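Dipicolinate synthase, B chain (Bacillus cereus, PDB 3MCU) probably works with its partner subunit DpaA to oxidise dihydrodipicolinate to dipicolinate, the small molecule made during sporulation, using NADP. Local coordinates at residues Ile90-Phe101 and Leu126-Asn137; His16-Glu27 and Trp57-Thr65. All coordinates share one frame; numbering follows the deposited sequence.

How the contacts relate
From the N terminus, strand 7-12 leads into the loop and helix of residues 16-27, and contact 2 closes when helix 57-65, after the strand 35-40, packs against them. The chain then reaches strand 87-94 in the middle of the sheet, and contact 1 closes a second, later loop when strand 124-130 pairs beside it. The two loops follow one another in series, neither enclosing nor crossing the other. Contact 2 joins two helical segments over the strands 7-12 and 35-40, whereas contact 1 ties neighbouring parallel strands, and the helix that follows the first, to the turn after the second. They meet at Ala91 and Pro92, which pack against Thr18, Tyr19 and Val22.

Contact 1 (Ile90-Phe101 and Leu126-Asn137); sequences IAPLTGNSMSKF and LAVSTNDALGLN. With PO4 (phosphate ion), chain J.
Leu126 fills the tight end of this contact, its two methyl branches serving different neighbours. CD2 packs on Ile90 CD1 at 3.6 Å, the two side chains lying side by side, while CD1 meets the edge of the Phe101 ring, near its plane, with CE2 3.8 Å away. Leu144 of helix 138-145 also packs on Leu126 and Phe101. Alongside, the parallel strands are joined by a nearly linear bond from Ala127 N to Ile90 O (3.0 Å) and another from Leu93 N to Ala127 O (2.9 Å). Between them the register slips by one residue, a beta bulge at the cis-Pro92 corner. The pairing belongs to the parallel part of the sheet of the flavoprotein-like fold, in which strand 87-94 runs straight into helix 95-102. Thr94 N-caps that helix by accepting from Ser97 N. With CG anti to the backbone N (chi1 178°) and a bend at chi3, Met98 (a selenomethionine) brings CE to within 3.4 Å of Asn137 CG, and its selenium lies against Val128 CG1. Asn137 ND2 donates almost straight to Gly95 O (3.2 Å), arriving from above the carbonyl plane, on the face opposite Ser99 N; it also donates to Asp132 OD1, which Thr130 OG1 grips from the other face. Toward the more open side the pairing loosens: Ser129 N makes only a weak bond to Leu93 O, and a water accepting weakly from Gly95 N donates to Ser129 O. There Thr94 OG1 and Asn96 ND2 hold a phosphate, probably from the crystallisation liquor, which Gly14 and Ser41 also bind.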
loop_
_atom_site.group_PDB
_atom_site.type_symbol
_atom_site.label_atom_id
_atom_site.label_comp_id
_atom_site.label_asym_id
_atom_site.label_seq_id
_atom_site.Cartn_x
_atom_site.Cartn_y
_atom_site.Cartn_z
ATOM N N ILE D 90 -15.570 -18.428 3.981
ATOM C CA ILE D 90 -14.274 -19.106 3.970
ATOM C C ILE D 90 -13.840 -19.353 5.417
ATOM O O ILE D 90 -13.701 -18.420 6.206
ATOM C CB ILE D 90 -13.183 -18.291 3.251
ATOM C CG1 ILE D 90 -13.645 -17.837 1.858
ATOM C CG2 ILE D 90 -11.874 -19.100 3.179
ATOM C CD1 ILE D 90 -12.602 -16.937 1.138
ATOM N N ALA D 91 -13.647 -20.612 5.774
ATOM C CA ALA D 91 -13.398 -20.937 7.160
ATOM C C ALA D 91 -12.893 -22.366 7.281
ATOM O O ALA D 91 -13.595 -23.301 6.916
ATOM C CB ALA D 91 -14.678 -20.740 7.979
ATOM N N PRO D 92 -11.662 -22.535 7.784
ATOM C CA PRO D 92 -10.784 -21.430 8.187
ATOM C C PRO D 92 -10.164 -20.695 7.007
ATOM O O PRO D 92 -10.045 -21.229 5.912
ATOM C CB PRO D 92 -9.673 -22.139 8.982
ATOM C CG PRO D 92 -9.614 -23.504 8.397
ATOM C CD PRO D 92 -11.047 -23.852 8.035
ATOM N N LEU D 93 -9.776 -19.453 7.250
ATOM C CA LEU D 93 -9.069 -18.656 6.266
ATOM C C LEU D 93 -7.615 -18.554 6.729
ATOM O O LEU D 93 -7.322 -17.913 7.735
ATOM C CB LEU D 93 -9.701 -17.271 6.200
ATOM C CG LEU D 93 -9.499 -16.358 4.988
ATOM C CD1 LEU D 93 -8.812 -15.071 5.375
ATOM C CD2 LEU D 93 -8.806 -17.044 3.834
ATOM N N THR D 94 -6.713 -19.200 6.002
ATOM C CA THR D 94 -5.300 -19.167 6.349
ATOM C C THR D 94 -4.695 -17.806 6.040
ATOM O O THR D 94 -5.268 -17.026 5.299
ATOM C CB THR D 94 -4.491 -20.262 5.617
ATOM O OG1 THR D 94 -4.565 -20.054 4.203
ATOM C CG2 THR D 94 -5.013 -21.652 5.962
ATOM N N GLY D 95 -3.546 -17.523 6.638
ATOM C CA GLY D 95 -2.816 -16.311 6.339
ATOM C C GLY D 95 -2.477 -16.239 4.854
ATOM O O GLY D 95 -2.628 -15.201 4.220
ATOM N N ASN D 96 -2.031 -17.358 4.293
ATOM C CA ASN D 96 -1.690 -17.394 2.881
ATOM C C ASN D 96 -2.865 -16.989 1.978
ATOM O O ASN D 96 -2.702 -16.161 1.074
ATOM C CB ASN D 96 -1.127 -18.763 2.479
ATOM C CG ASN D 96 -0.662 -18.800 1.029
ATOM O OD1 ASN D 96 0.230 -18.048 0.625
ATOM N ND2 ASN D 96 -1.279 -19.668 0.233
ATOM N N SER D 97 -4.044 -17.562 2.228
ATOM C CA SER D 97 -5.233 -17.256 1.414
ATOM C C SER D 97 -5.781 -15.852 1.695
ATOM O O SER D 97 -6.285 -15.191 0.810
ATOM C CB SER D 97 -6.339 -18.288 1.656
ATOM O OG SER D 97 -5.934 -19.597 1.293
HETATM N N MSE D 98 -5.683 -15.399 2.940
HETATM C CA MSE D 98 -6.092 -14.042 3.287
HETATM C C MSE D 98 -5.267 -12.987 2.533
HETATM O O MSE D 98 -5.793 -11.986 2.045
HETATM C CB MSE D 98 -5.948 -13.812 4.793
HETATM C CG MSE D 98 -6.320 -12.396 5.191
HETATM SE SE MSE D 98 -6.574 -12.149 7.109
HETATM C CE MSE D 98 -4.691 -12.120 7.643
ATOM N N SER D 99 -3.965 -13.209 2.468
ATOM C CA SER D 99 -3.080 -12.339 1.721
ATOM C C SER D 99 -3.445 -12.350 0.249
ATOM O O SER D 99 -3.537 -11.299 -0.383
ATOM C CB SER D 99 -1.628 -12.788 1.894
ATOM O OG SER D 99 -0.791 -12.073 1.002
ATOM N N LYS D 100 -3.658 -13.538 -0.301
ATOM C CA LYS D 100 -4.033 -13.649 -1.705
ATOM C C LYS D 100 -5.394 -12.985 -1.991
ATOM O O LYS D 100 -5.537 -12.225 -2.957
ATOM C CB LYS D 100 -4.004 -15.114 -2.157
ATOM C CG LYS D 100 -2.587 -15.657 -2.423
ATOM C CD LYS D 100 -2.561 -17.187 -2.537
ATOM C CE LYS D 100 -1.227 -17.665 -3.113
ATOM N NZ LYS D 100 -0.783 -19.002 -2.608
ATOM N N PHE D 101 -6.386 -13.264 -1.145
ATOM C CA PHE D 101 -7.689 -12.610 -1.241
ATOM C C PHE D 101 -7.528 -11.083 -1.228
ATOM O O PHE D 101 -8.034 -10.399 -2.120
ATOM C CB PHE D 101 -8.616 -13.070 -0.101
ATOM C CG PHE D 101 -10.057 -12.655 -0.278
ATOM C CD1 PHE D 101 -10.634 -12.627 -1.530
ATOM C CD2 PHE D 101 -10.830 -12.317 0.812
ATOM C CE1 PHE D 101 -11.943 -12.251 -1.697
ATOM C CE2 PHE D 101 -12.146 -11.947 0.658
ATOM C CZ PHE D 101 -12.706 -11.910 -0.589
ATOM N N LEU D 126 -15.468 -14.145 6.313
ATOM C CA LEU D 126 -14.147 -14.720 6.527
ATOM C C LEU D 126 -13.941 -15.065 8.004
ATOM O O LEU D 126 -14.260 -14.256 8.864
ATOM C CB LEU D 126 -13.079 -13.695 6.115
ATOM C CG LEU D 126 -13.047 -13.201 4.667
ATOM C CD1 LEU D 126 -11.974 -12.122 4.456
ATOM C CD2 LEU D 126 -12.808 -14.394 3.744
ATOM N N ALA D 127 -13.385 -16.244 8.289
ATOM C CA ALA D 127 -12.906 -16.587 9.646
ATOM C C ALA D 127 -11.391 -16.718 9.678
ATOM O O ALA D 127 -10.837 -17.780 9.372
ATOM C CB ALA D 127 -13.544 -17.887 10.155
ATOM N N VAL D 128 -10.726 -15.643 10.076
ATOM C CA VAL D 128 -9.277 -15.612 10.085
ATOM C C VAL D 128 -8.663 -16.595 11.058
ATOM O O VAL D 128 -9.239 -16.918 12.101
ATOM C CB VAL D 128 -8.754 -14.205 10.387
ATOM C CG1 VAL D 128 -9.383 -13.212 9.412
ATOM C CG2 VAL D 128 -9.093 -13.814 11.800
ATOM N N SER D 129 -7.478 -17.060 10.678
ATOM C CA SER D 129 -6.626 -17.896 11.505
ATOM C C SER D 129 -5.191 -17.859 10.978
ATOM O O SER D 129 -4.825 -18.638 10.107
ATOM C CB SER D 129 -7.108 -19.336 11.481
ATOM O OG SER D 129 -6.188 -20.155 12.192
ATOM N N THR D 130 -4.375 -16.962 11.508
ATOM C CA THR D 130 -2.988 -16.910 11.101
ATOM C C THR D 130 -2.129 -16.375 12.237
ATOM O O THR D 130 -2.560 -15.488 12.974
ATOM C CB THR D 130 -2.808 -16.062 9.806
ATOM O OG1 THR D 130 -1.453 -16.143 9.357
ATOM C CG2 THR D 130 -3.184 -14.611 10.032
ATOM N N ASN D 131 -0.914 -16.914 12.368
ATOM C CA ASN D 131 0.005 -16.507 13.434
ATOM C C ASN D 131 0.773 -15.220 13.107
ATOM O O ASN D 131 1.597 -14.770 13.908
ATOM C CB ASN D 131 0.973 -17.652 13.803
ATOM C CG ASN D 131 2.016 -17.931 12.712
ATOM O OD1 ASN D 131 2.379 -17.041 11.941
ATOM N ND2 ASN D 131 2.509 -19.165 12.659
ATOM N N ASP D 132 0.499 -14.630 11.939
ATOM C CA ASP D 132 1.122 -13.347 11.569
ATOM C C ASP D 132 0.120 -12.220 11.388
ATOM O O ASP D 132 0.429 -11.209 10.754
ATOM C CB ASP D 132 2.019 -13.459 10.318
ATOM C CG ASP D 132 1.274 -13.936 9.062
ATOM O OD1 ASP D 132 0.029 -14.078 9.067
ATOM O OD2 ASP D 132 1.951 -14.184 8.039
ATOM N N ALA D 133 -1.072 -12.388 11.952
ATOM C CA ALA D 133 -2.130 -11.396 11.802
ATOM C C ALA D 133 -1.732 -9.994 12.280
ATOM O O ALA D 133 -2.175 -9.003 11.702
ATOM C CB ALA D 133 -3.416 -11.864 12.494
ATOM N N LEU D 134 -0.928 -9.907 13.340
ATOM C CA LEU D 134 -0.475 -8.611 13.851
ATOM C C LEU D 134 0.964 -8.347 13.439
ATOM O O LEU D 134 1.623 -7.443 13.966
ATOM C CB LEU D 134 -0.576 -8.528 15.378
ATOM C CG LEU D 134 -1.925 -8.645 16.098
ATOM C CD1 LEU D 134 -1.693 -8.848 17.607
ATOM C CD2 LEU D 134 -2.853 -7.447 15.827
ATOM N N GLY D 135 1.468 -9.156 12.515
ATOM C CA GLY D 135 2.756 -8.888 11.905
ATOM C C GLY D 135 2.509 -8.422 10.481
ATOM O O GLY D 135 1.731 -7.491 10.250
ATOM N N LEU D 136 3.139 -9.091 9.526
ATOM C CA LEU D 136 3.009 -8.716 8.122
ATOM C C LEU D 136 1.599 -8.873 7.536
ATOM O O LEU D 136 1.285 -8.254 6.522
ATOM C CB LEU D 136 3.992 -9.513 7.270
ATOM C CG LEU D 136 5.449 -9.042 7.277
ATOM C CD1 LEU D 136 6.330 -10.058 6.565
ATOM C CD2 LEU D 136 5.555 -7.650 6.639
ATOM N N ASN D 137 0.753 -9.699 8.145
ATOM C CA ASN D 137 -0.545 -9.938 7.538
ATOM C C ASN D 137 -1.584 -8.901 7.961
ATOM O O ASN D 137 -2.689 -8.867 7.427
ATOM C CB ASN D 137 -1.026 -11.370 7.798
ATOM C CG ASN D 137 -1.496 -12.071 6.526
ATOM O OD1 ASN D 137 -1.904 -11.424 5.561
ATOM N ND2 ASN D 137 -1.444 -13.403 6.524
HETATM P P PO4 J . -3.905 -22.332 1.182
HETATM O O1 PO4 J . -5.259 -23.010 1.016
HETATM O O2 PO4 J . -3.458 -22.321 2.629
HETATM O O3 PO4 J . -2.896 -23.075 0.326
HETATM O O4 PO4 J . -3.966 -20.897 0.739
HETATM O O HOH W 1 -2.019 -19.634 8.847
#

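Contact 2 (His16-Glu27 and Trp57-Thr65); sequences HCTYEEVMPHLE and WIKKIEEIT
Trp57 opens the helix 57-65 by meeting two aromatic residues of the 16-27 segment. The edge of the Tyr19 ring points toward the face of its six-membered ring in an offset edge-to-face pair, CD2 of Tyr19 lying 3.7 Å from CH2 of Trp57. The imidazole of His16 approaches CZ2 obliquely, planes at 38°, completing an aromatic cluster. Three residues on, Lys60, its chain extended, crosses Met23 (a selenomethionine) obliquely, with its CD 3.5 Å from Met23 CE. Met23, bent at chi2 (-68°), is a knob in the hole formed by Trp57, Lys60, Ile61 and Ile64, locking together two helices that run almost parallel, 16° apart. They are the helices following the parallel strands 7-12 and 35-40, whose Phe10, Phe12, Val36 and Pro38 lie beneath them. Ile61 turns CG1 and CG2 to the CD1 branch of Leu26, each 3.7 Å away. Ile64 CD1 lies 4.3 Å from Met23 SE and, in a different direction, 3.9 Å from Glu27 OE2, on the solvent side. At the helix end, Thr65 OG1 donates back to Ile61 O, which also receives Thr65 N from the opposite face of its plane.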
loop_
_atom_site.group_PDB
_atom_site.type_symbol
_atom_site.label_atom_id
_atom_site.label_comp_id
_atom_site.label_asym_id
_atom_site.label_seq_id
_atom_site.Cartn_x
_atom_site.Cartn_y
_atom_site.Cartn_z
ATOM N N HIS D 16 -5.849 -30.362 6.211
ATOM C CA HIS D 16 -7.129 -31.068 6.273
ATOM C C HIS D 16 -7.619 -31.287 7.712
ATOM O O HIS D 16 -8.783 -31.047 8.026
ATOM C CB HIS D 16 -7.041 -32.422 5.556
ATOM C CG HIS D 16 -6.403 -32.361 4.201
ATOM N ND1 HIS D 16 -5.587 -33.364 3.719
ATOM C CD2 HIS D 16 -6.463 -31.424 3.224
ATOM C CE1 HIS D 16 -5.171 -33.047 2.506
ATOM N NE2 HIS D 16 -5.688 -31.874 2.181
ATOM N N CYS D 17 -6.723 -31.753 8.577
ATOM C CA CYS D 17 -7.083 -32.120 9.949
ATOM C C CYS D 17 -7.678 -30.969 10.766
ATOM O O CYS D 17 -8.365 -31.197 11.765
ATOM C CB CYS D 17 -5.874 -32.713 10.680
ATOM S SG CYS D 17 -4.401 -31.653 10.695
ATOM N N THR D 18 -7.416 -29.737 10.336
ATOM C CA THR D 18 -7.881 -28.558 11.057
ATOM C C THR D 18 -9.333 -28.227 10.719
ATOM O O THR D 18 -9.828 -27.150 11.066
ATOM C CB THR D 18 -7.020 -27.322 10.725
ATOM O OG1 THR D 18 -7.485 -26.728 9.507
ATOM C CG2 THR D 18 -5.550 -27.707 10.578
ATOM N N TYR D 19 -10.014 -29.157 10.052
ATOM C CA TYR D 19 -11.342 -28.888 9.504
ATOM C C TYR D 19 -12.535 -29.387 10.332
ATOM O O TYR D 19 -13.673 -29.001 10.060
ATOM C CB TYR D 19 -11.459 -29.441 8.081
ATOM C CG TYR D 19 -10.621 -28.722 7.042
ATOM C CD1 TYR D 19 -10.069 -27.470 7.296
ATOM C CD2 TYR D 19 -10.397 -29.296 5.796
ATOM C CE1 TYR D 19 -9.310 -26.819 6.341
ATOM C CE2 TYR D 19 -9.644 -28.656 4.838
ATOM C CZ TYR D 19 -9.100 -27.418 5.109
ATOM O OH TYR D 19 -8.347 -26.787 4.137
ATOM N N GLU D 20 -12.299 -30.246 11.320
ATOM C CA GLU D 20 -13.407 -30.769 12.120
ATOM C C GLU D 20 -14.104 -29.670 12.911
ATOM O O GLU D 20 -15.158 -29.899 13.504
ATOM C CB GLU D 20 -12.951 -31.875 13.070
ATOM C CG GLU D 20 -12.726 -33.216 12.408
ATOM C CD GLU D 20 -11.306 -33.385 11.910
ATOM O OE1 GLU D 20 -10.811 -32.485 11.196
ATOM O OE2 GLU D 20 -10.684 -34.419 12.237
ATOM N N GLU D 21 -13.503 -28.482 12.922
ATOM C CA GLU D 21 -14.102 -27.318 13.569
ATOM C C GLU D 21 -15.210 -26.710 12.701
ATOM O O GLU D 21 -16.008 -25.896 13.182
ATOM C CB GLU D 21 -13.033 -26.271 13.886
ATOM N N VAL D 22 -15.251 -27.114 11.429
ATOM C CA VAL D 22 -16.259 -26.626 10.484
ATOM C C VAL D 22 -17.226 -27.731 10.031
ATOM O O VAL D 22 -18.297 -27.450 9.504
ATOM C CB VAL D 22 -15.617 -25.948 9.240
ATOM C CG1 VAL D 22 -14.633 -24.870 9.664
ATOM C CG2 VAL D 22 -14.937 -26.977 8.343
HETATM N N MSE D 23 -16.844 -28.985 10.237
HETATM C CA MSE D 23 -17.734 -30.113 9.966
HETATM C C MSE D 23 -19.142 -29.921 10.534
HETATM O O MSE D 23 -20.133 -30.096 9.830
HETATM C CB MSE D 23 -17.125 -31.401 10.522
HETATM C CG MSE D 23 -16.345 -32.191 9.514
HETATM SE SE MSE D 23 -17.553 -32.922 8.168
HETATM C CE MSE D 23 -16.308 -34.227 7.404
ATOM N N PRO D 24 -19.234 -29.581 11.825
ATOM C CA PRO D 24 -20.534 -29.305 12.438
ATOM C C PRO D 24 -21.197 -28.034 11.915
ATOM O O PRO D 24 -22.412 -27.892 12.066
ATOM C CB PRO D 24 -20.189 -29.137 13.920
ATOM C CG PRO D 24 -18.902 -29.852 14.099
ATOM C CD PRO D 24 -18.159 -29.618 12.830
ATOM N N HIS D 25 -20.424 -27.122 11.326
ATOM C CA HIS D 25 -21.003 -25.880 10.799
ATOM C C HIS D 25 -21.816 -26.114 9.536
ATOM O O HIS D 25 -22.908 -25.564 9.389
ATOM C CB HIS D 25 -19.942 -24.790 10.587
ATOM C CG HIS D 25 -19.402 -24.231 11.866
ATOM N ND1 HIS D 25 -20.169 -23.486 12.738
ATOM C CD2 HIS D 25 -18.173 -24.322 12.432
ATOM C CE1 HIS D 25 -19.439 -23.139 13.779
ATOM N NE2 HIS D 25 -18.225 -23.633 13.620
ATOM N N LEU D 26 -21.290 -26.934 8.633
ATOM C CA LEU D 26 -22.063 -27.342 7.464
ATOM C C LEU D 26 -23.409 -27.886 7.928
ATOM O O LEU D 26 -24.464 -27.493 7.431
ATOM C CB LEU D 26 -21.318 -28.410 6.666
ATOM C CG LEU D 26 -19.955 -27.994 6.108
ATOM C CD1 LEU D 26 -19.308 -29.148 5.354
ATOM C CD2 LEU D 26 -20.074 -26.767 5.216
ATOM N N GLU D 27 -23.349 -28.784 8.908
ATOM C CA GLU D 27 -24.537 -29.400 9.485
ATOM C C GLU D 27 -25.483 -28.352 10.066
ATOM O O GLU D 27 -26.693 -28.433 9.882
ATOM C CB GLU D 27 -24.132 -30.422 10.557
ATOM C CG GLU D 27 -25.057 -31.624 10.651
ATOM C CD GLU D 27 -24.339 -32.953 10.429
ATOM O OE1 GLU D 27 -25.031 -33.963 10.142
ATOM O OE2 GLU D 27 -23.089 -32.984 10.544
ATOM N N TRP D 57 -13.472 -37.602 4.087
ATOM C CA TRP D 57 -14.312 -36.612 4.746
ATOM C C TRP D 57 -14.973 -35.709 3.705
ATOM O O TRP D 57 -15.950 -35.015 3.997
ATOM C CB TRP D 57 -13.449 -35.774 5.687
ATOM C CG TRP D 57 -12.219 -35.267 4.998
ATOM C CD1 TRP D 57 -11.045 -35.942 4.809
ATOM C CD2 TRP D 57 -12.046 -33.984 4.380
ATOM N NE1 TRP D 57 -10.151 -35.156 4.119
ATOM C CE2 TRP D 57 -10.742 -33.949 3.844
ATOM C CE3 TRP D 57 -12.869 -32.859 4.233
ATOM C CZ2 TRP D 57 -10.239 -32.834 3.170
ATOM C CZ3 TRP D 57 -12.367 -31.754 3.564
ATOM C CH2 TRP D 57 -11.064 -31.749 3.040
ATOM N N ILE D 58 -14.428 -35.723 2.491
ATOM C CA ILE D 58 -14.958 -34.925 1.394
ATOM C C ILE D 58 -16.257 -35.507 0.855
ATOM O O ILE D 58 -17.214 -34.771 0.615
ATOM C CB ILE D 58 -13.948 -34.792 0.237
ATOM C CG1 ILE D 58 -12.605 -35.413 0.619
ATOM C CG2 ILE D 58 -13.772 -33.332 -0.154
ATOM C CD1 ILE D 58 -11.543 -35.251 -0.448
ATOM N N LYS D 59 -16.297 -36.824 0.662
ATOM C CA LYS D 59 -17.545 -37.466 0.251
ATOM C C LYS D 59 -18.585 -37.386 1.367
ATOM O O LYS D 59 -19.786 -37.421 1.107
ATOM C CB LYS D 59 -17.335 -38.912 -0.229
ATOM C CG LYS D 59 -16.419 -39.773 0.629
ATOM C CD LYS D 59 -16.328 -41.198 0.073
ATOM C CE LYS D 59 -15.072 -41.925 0.552
ATOM N NZ LYS D 59 -15.359 -43.031 1.513
ATOM N N LYS D 60 -18.117 -37.263 2.605
ATOM C CA LYS D 60 -19.015 -37.058 3.733
ATOM C C LYS D 60 -19.631 -35.667 3.666
ATOM O O LYS D 60 -20.844 -35.506 3.821
ATOM C CB LYS D 60 -18.286 -37.241 5.063
ATOM C CG LYS D 60 -19.173 -36.965 6.266
ATOM C CD LYS D 60 -18.386 -36.982 7.565
ATOM C CE LYS D 60 -19.239 -36.491 8.728
ATOM N NZ LYS D 60 -18.507 -36.514 10.028
ATOM N N ILE D 61 -18.786 -34.665 3.445
ATOM C CA ILE D 61 -19.242 -33.296 3.220
ATOM C C ILE D 61 -20.217 -33.246 2.057
ATOM O O ILE D 61 -21.214 -32.537 2.099
ATOM C CB ILE D 61 -18.070 -32.359 2.891
ATOM C CG1 ILE D 61 -17.272 -32.028 4.147
ATOM C CG2 ILE D 61 -18.573 -31.072 2.258
ATOM C CD1 ILE D 61 -16.181 -31.005 3.897
ATOM N N GLU D 62 -19.923 -34.021 1.023
ATOM C CA GLU D 62 -20.739 -34.022 -0.181
ATOM C C GLU D 62 -22.082 -34.720 0.038
ATOM O O GLU D 62 -23.072 -34.394 -0.613
ATOM C CB GLU D 62 -19.970 -34.638 -1.358
ATOM C CG GLU D 62 -18.694 -33.872 -1.723
ATOM C CD GLU D 62 -18.130 -34.257 -3.082
ATOM O OE1 GLU D 62 -17.186 -33.586 -3.558
ATOM O OE2 GLU D 62 -18.634 -35.229 -3.683
ATOM N N GLU D 63 -22.118 -35.668 0.967
ATOM C CA GLU D 63 -23.377 -36.311 1.314
ATOM C C GLU D 63 -24.216 -35.386 2.193
ATOM O O GLU D 63 -25.424 -35.254 1.996
ATOM C CB GLU D 63 -23.133 -37.644 2.022
ATOM C CG GLU D 63 -24.403 -38.433 2.299
ATOM C CD GLU D 63 -24.535 -38.825 3.758
ATOM O OE1 GLU D 63 -25.653 -39.202 4.178
ATOM O OE2 GLU D 63 -23.520 -38.750 4.482
ATOM N N ILE D 64 -23.558 -34.752 3.162
ATOM C CA ILE D 64 -24.200 -33.779 4.040
ATOM C C ILE D 64 -24.907 -32.679 3.248
ATOM O O ILE D 64 -26.055 -32.332 3.534
ATOM C CB ILE D 64 -23.170 -33.124 4.997
ATOM C CG1 ILE D 64 -22.598 -34.161 5.968
ATOM C CG2 ILE D 64 -23.801 -31.967 5.760
ATOM C CD1 ILE D 64 -21.610 -33.593 6.986
ATOM N N THR D 65 -24.221 -32.145 2.238
ATOM C CA THR D 65 -24.726 -30.992 1.499
ATOM C C THR D 65 -25.575 -31.369 0.288
ATOM O O THR D 65 -26.445 -30.609 -0.126
ATOM C CB THR D 65 -23.571 -30.082 1.037
ATOM O OG1 THR D 65 -22.690 -30.822 0.185
ATOM C CG2 THR D 65 -22.796 -29.565 2.241
#